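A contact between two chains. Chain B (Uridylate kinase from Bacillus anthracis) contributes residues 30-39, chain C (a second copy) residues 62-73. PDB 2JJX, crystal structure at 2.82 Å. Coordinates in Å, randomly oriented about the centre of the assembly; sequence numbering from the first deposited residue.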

# COMPACT_ATOMS: atom_id res chain seq x y z
N ASN B 30 33.34 -12.89 1.72
CA ASN B 30 32.05 -12.72 1.04
C ASN B 30 31.54 -11.27 0.91
O ASN B 30 32.14 -10.35 1.47
CB ASN B 30 30.96 -13.59 1.68
CG ASN B 30 30.38 -14.62 0.71
OD1 ASN B 30 30.73 -14.50 -0.57
ND2 ASN B 30 29.56 -15.46 1.11
N SER B 31 30.42 -11.12 0.21
CA SER B 31 29.73 -9.85 -0.02
C SER B 31 29.89 -9.31 -1.43
O SER B 31 29.35 -9.87 -2.39
CB SER B 31 29.97 -8.79 1.08
OG SER B 31 31.32 -8.32 1.13
N PHE B 32 30.67 -8.24 -1.55
CA PHE B 32 30.97 -7.60 -2.82
C PHE B 32 32.48 -7.50 -3.02
O PHE B 32 33.25 -7.55 -2.07
CB PHE B 32 30.34 -6.21 -2.87
CG PHE B 32 28.87 -6.22 -2.62
CD1 PHE B 32 28.38 -6.15 -1.34
CD2 PHE B 32 27.97 -6.44 -3.66
CE1 PHE B 32 27.03 -6.18 -1.10
CE2 PHE B 32 26.62 -6.46 -3.42
CZ PHE B 32 26.15 -6.35 -2.13
N ASN B 33 32.89 -7.40 -4.28
CA ASN B 33 34.30 -7.32 -4.63
C ASN B 33 34.39 -6.34 -5.79
O ASN B 33 33.97 -6.66 -6.91
CB ASN B 33 34.79 -8.69 -5.10
CG ASN B 33 36.20 -8.65 -5.65
OD1 ASN B 33 36.43 -8.30 -6.81
ND2 ASN B 33 37.17 -8.98 -4.80
N SER B 34 34.87 -5.13 -5.50
CA SER B 34 34.87 -4.06 -6.50
C SER B 34 35.51 -4.42 -7.82
O SER B 34 35.13 -3.91 -8.87
CB SER B 34 35.43 -2.75 -5.95
OG SER B 34 36.31 -3.03 -4.87
N LYS B 35 36.43 -5.38 -7.78
CA LYS B 35 37.04 -5.84 -9.02
C LYS B 35 36.00 -6.62 -9.83
O LYS B 35 35.87 -6.41 -11.03
CB LYS B 35 38.28 -6.69 -8.75
CG LYS B 35 39.52 -5.88 -8.38
CD LYS B 35 39.69 -4.67 -9.30
CE LYS B 35 39.53 -3.34 -8.56
NZ LYS B 35 38.55 -2.41 -9.20
N ARG B 36 35.23 -7.46 -9.15
CA ARG B 36 34.10 -8.21 -9.73
C ARG B 36 32.94 -7.30 -10.17
O ARG B 36 32.38 -7.52 -11.24
CB ARG B 36 33.53 -9.21 -8.72
CG ARG B 36 34.47 -10.37 -8.40
CD ARG B 36 33.80 -11.69 -8.71
NE ARG B 36 34.62 -12.85 -8.38
CZ ARG B 36 34.70 -13.93 -9.16
NH1 ARG B 36 34.02 -13.96 -10.30
NH2 ARG B 36 35.45 -14.97 -8.80
N LEU B 37 32.56 -6.32 -9.35
CA LEU B 37 31.48 -5.39 -9.72
C LEU B 37 31.88 -4.52 -10.92
O LEU B 37 31.03 -4.08 -11.70
CB LEU B 37 31.04 -4.50 -8.56
CG LEU B 37 30.27 -5.17 -7.42
CD1 LEU B 37 31.09 -6.32 -6.95
CD2 LEU B 37 30.15 -4.22 -6.27
N GLU B 38 33.18 -4.27 -11.07
CA GLU B 38 33.69 -3.50 -12.20
C GLU B 38 33.61 -4.32 -13.48
O GLU B 38 33.22 -3.80 -14.53
CB GLU B 38 35.15 -3.11 -11.97
CG GLU B 38 35.73 -2.31 -13.12
CD GLU B 38 37.17 -1.90 -12.87
OE1 GLU B 38 37.74 -2.28 -11.82
OE2 GLU B 38 37.73 -1.19 -13.73
N HIS B 39 33.98 -5.60 -13.39
CA HIS B 39 33.86 -6.52 -14.51
C HIS B 39 32.40 -6.63 -14.97
O HIS B 39 32.09 -6.60 -16.15
CB HIS B 39 34.32 -7.92 -14.13
CG HIS B 39 34.29 -8.87 -15.28
ND1 HIS B 39 35.03 -8.67 -16.42
CD2 HIS B 39 33.49 -9.94 -15.54
CE1 HIS B 39 34.76 -9.62 -17.30
NE2 HIS B 39 33.83 -10.40 -16.79
N ASN C 62 27.29 -6.33 8.98
CA ASN C 62 27.93 -7.55 8.54
C ASN C 62 27.64 -7.83 7.08
O ASN C 62 28.16 -8.78 6.51
CB ASN C 62 27.46 -8.71 9.40
CG ASN C 62 25.97 -8.87 9.37
OD1 ASN C 62 25.22 -7.89 9.38
ND2 ASN C 62 25.51 -10.11 9.34
N ILE C 63 26.77 -7.03 6.48
CA ILE C 63 26.35 -7.23 5.10
C ILE C 63 26.81 -6.10 4.20
O ILE C 63 27.30 -6.34 3.11
CB ILE C 63 24.81 -7.32 5.03
CG1 ILE C 63 24.30 -8.58 5.72
CG2 ILE C 63 24.34 -7.23 3.60
CD1 ILE C 63 22.81 -8.72 5.65
N PHE C 64 26.59 -4.88 4.66
CA PHE C 64 26.91 -3.70 3.87
C PHE C 64 27.61 -2.61 4.65
O PHE C 64 27.17 -2.20 5.72
CB PHE C 64 25.66 -3.14 3.20
CG PHE C 64 25.96 -2.22 2.06
CD1 PHE C 64 26.93 -2.55 1.14
CD2 PHE C 64 25.31 -1.00 1.95
CE1 PHE C 64 27.23 -1.71 0.11
CE2 PHE C 64 25.60 -0.16 0.90
CZ PHE C 64 26.56 -0.51 -0.01
N ARG C 65 28.63 -2.04 4.00
CA ARG C 65 29.46 -0.98 4.56
C ARG C 65 29.64 0.19 3.59
O ARG C 65 29.73 -0.01 2.39
CB ARG C 65 30.83 -1.56 4.91
CG ARG C 65 30.89 -2.13 6.32
CD ARG C 65 30.32 -1.10 7.26
NE ARG C 65 29.78 -1.68 8.48
CZ ARG C 65 30.42 -2.57 9.23
NH1 ARG C 65 31.62 -3.02 8.87
NH2 ARG C 65 29.86 -3.02 10.35
N GLY C 66 29.73 1.41 4.13
CA GLY C 66 29.96 2.63 3.36
C GLY C 66 31.27 2.62 2.60
O GLY C 66 31.46 3.37 1.64
N HIS C 67 32.15 1.74 3.05
CA HIS C 67 33.45 1.55 2.41
C HIS C 67 33.24 1.32 0.91
O HIS C 67 34.06 1.74 0.08
CB HIS C 67 34.14 0.32 3.01
CG HIS C 67 34.50 0.47 4.45
ND1 HIS C 67 34.02 -0.12 5.57
CD2 HIS C 67 35.51 1.32 4.88
CE1 HIS C 67 34.71 0.40 6.64
NE2 HIS C 67 35.61 1.26 6.19
N LEU C 68 32.14 0.68 0.55
CA LEU C 68 31.85 0.37 -0.85
C LEU C 68 31.04 1.45 -1.54
O LEU C 68 31.19 1.67 -2.74
CB LEU C 68 31.15 -0.99 -0.96
CG LEU C 68 31.74 -1.89 -2.05
CD1 LEU C 68 32.36 -1.04 -3.13
CD2 LEU C 68 32.80 -2.77 -1.45
N ALA C 69 30.22 2.15 -0.78
CA ALA C 69 29.40 3.22 -1.33
C ALA C 69 30.31 4.33 -1.83
O ALA C 69 30.10 4.87 -2.92
CB ALA C 69 28.47 3.77 -0.27
N GLU C 70 31.32 4.66 -1.03
CA GLU C 70 32.33 5.65 -1.40
C GLU C 70 33.03 5.19 -2.67
O GLU C 70 33.19 5.94 -3.63
CB GLU C 70 33.36 5.75 -0.27
CG GLU C 70 34.40 6.85 -0.48
CD GLU C 70 35.32 7.03 0.72
OE1 GLU C 70 35.22 6.23 1.69
OE2 GLU C 70 36.15 7.97 0.70
N GLU C 71 33.45 3.94 -2.65
CA GLU C 71 34.18 3.38 -3.77
C GLU C 71 33.47 3.62 -5.11
O GLU C 71 34.12 3.84 -6.12
CB GLU C 71 34.46 1.89 -3.55
CG GLU C 71 35.52 1.59 -2.48
CD GLU C 71 35.69 0.09 -2.25
OE1 GLU C 71 35.35 -0.69 -3.17
OE2 GLU C 71 36.07 -0.32 -1.13
N TRP C 72 32.14 3.54 -5.13
CA TRP C 72 31.39 3.75 -6.37
C TRP C 72 30.55 5.01 -6.34
O TRP C 72 29.60 5.16 -7.11
CB TRP C 72 30.49 2.55 -6.66
CG TRP C 72 31.22 1.28 -6.68
CD1 TRP C 72 31.43 0.43 -5.63
CD2 TRP C 72 31.98 0.75 -7.77
NE1 TRP C 72 32.23 -0.62 -6.01
CE2 TRP C 72 32.60 -0.44 -7.33
CE3 TRP C 72 32.16 1.14 -9.10
CZ2 TRP C 72 33.38 -1.24 -8.15
CZ3 TRP C 72 32.96 0.35 -9.92
CH2 TRP C 72 33.56 -0.83 -9.44
N GLY C 73 30.90 5.91 -5.42
CA GLY C 73 30.22 7.18 -5.26
C GLY C 73 28.70 7.06 -5.25
O GLY C 73 28.01 7.82 -5.92

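The contact joins a loop and the first turn of a helix in chain B to a loop and a short, weakly bonded helix in chain C. The backbones stay well apart, with CA atoms 6.7 Å from each other at S31(B) and I63(C) and 7.8 Å at S34(B) and L68(C), so side chains and two carbonyl oxygens bridge the gap; 376 Å² is buried, both sides summed.

The largest bump is the indole of W72(C), in the m rotamer, whose six-membered ring slides against the start of the chain B helix. There S34(B), L37(B) and E38(B), spaced by the helical turn, form a shallow seat. CZ2 of W72(C) lies 3.3 Å from S34(B) O and 4.0 Å from L37(B) CB, while CH2 of W72(C) reaches 3.8 Å from E38(B) CB. The carbonyl oxygen of S34(B) meets the ring at its edge, where the C-H groups carry slight positive charge; the same oxygen accepts the helical bond from E38(B) N at 3.0 Å.

Chain B answers with F32(B), whose ring tip lies against the I63(C) carbonyl and the F64(C) ring. Its CE1 lies 4.3 Å from F64(C) CD1 and 4.2 Å from I63(C) O, the carbonyl oxygen again near the plane of the ring, at its edge. Nearer the backbone, L68(C) CD2 packs against F32(B) CB at 4.5 Å, a looser apolar contact.

To one side of the tryptophan lies the one direct hydrogen bond between the stretches: S34(B) OG donates to E71(C) OE1 at 3.0 Å, giving the carboxylate a polar partner beside the tryptophan. N33(B) turns away from chain C and caps the helix instead, its OD1 accepting from R36(B) N at 2.8 Å. Along the same helix, K35(B) NZ and E38(B) OE1 form a 2.7 Å salt bridge within chain B.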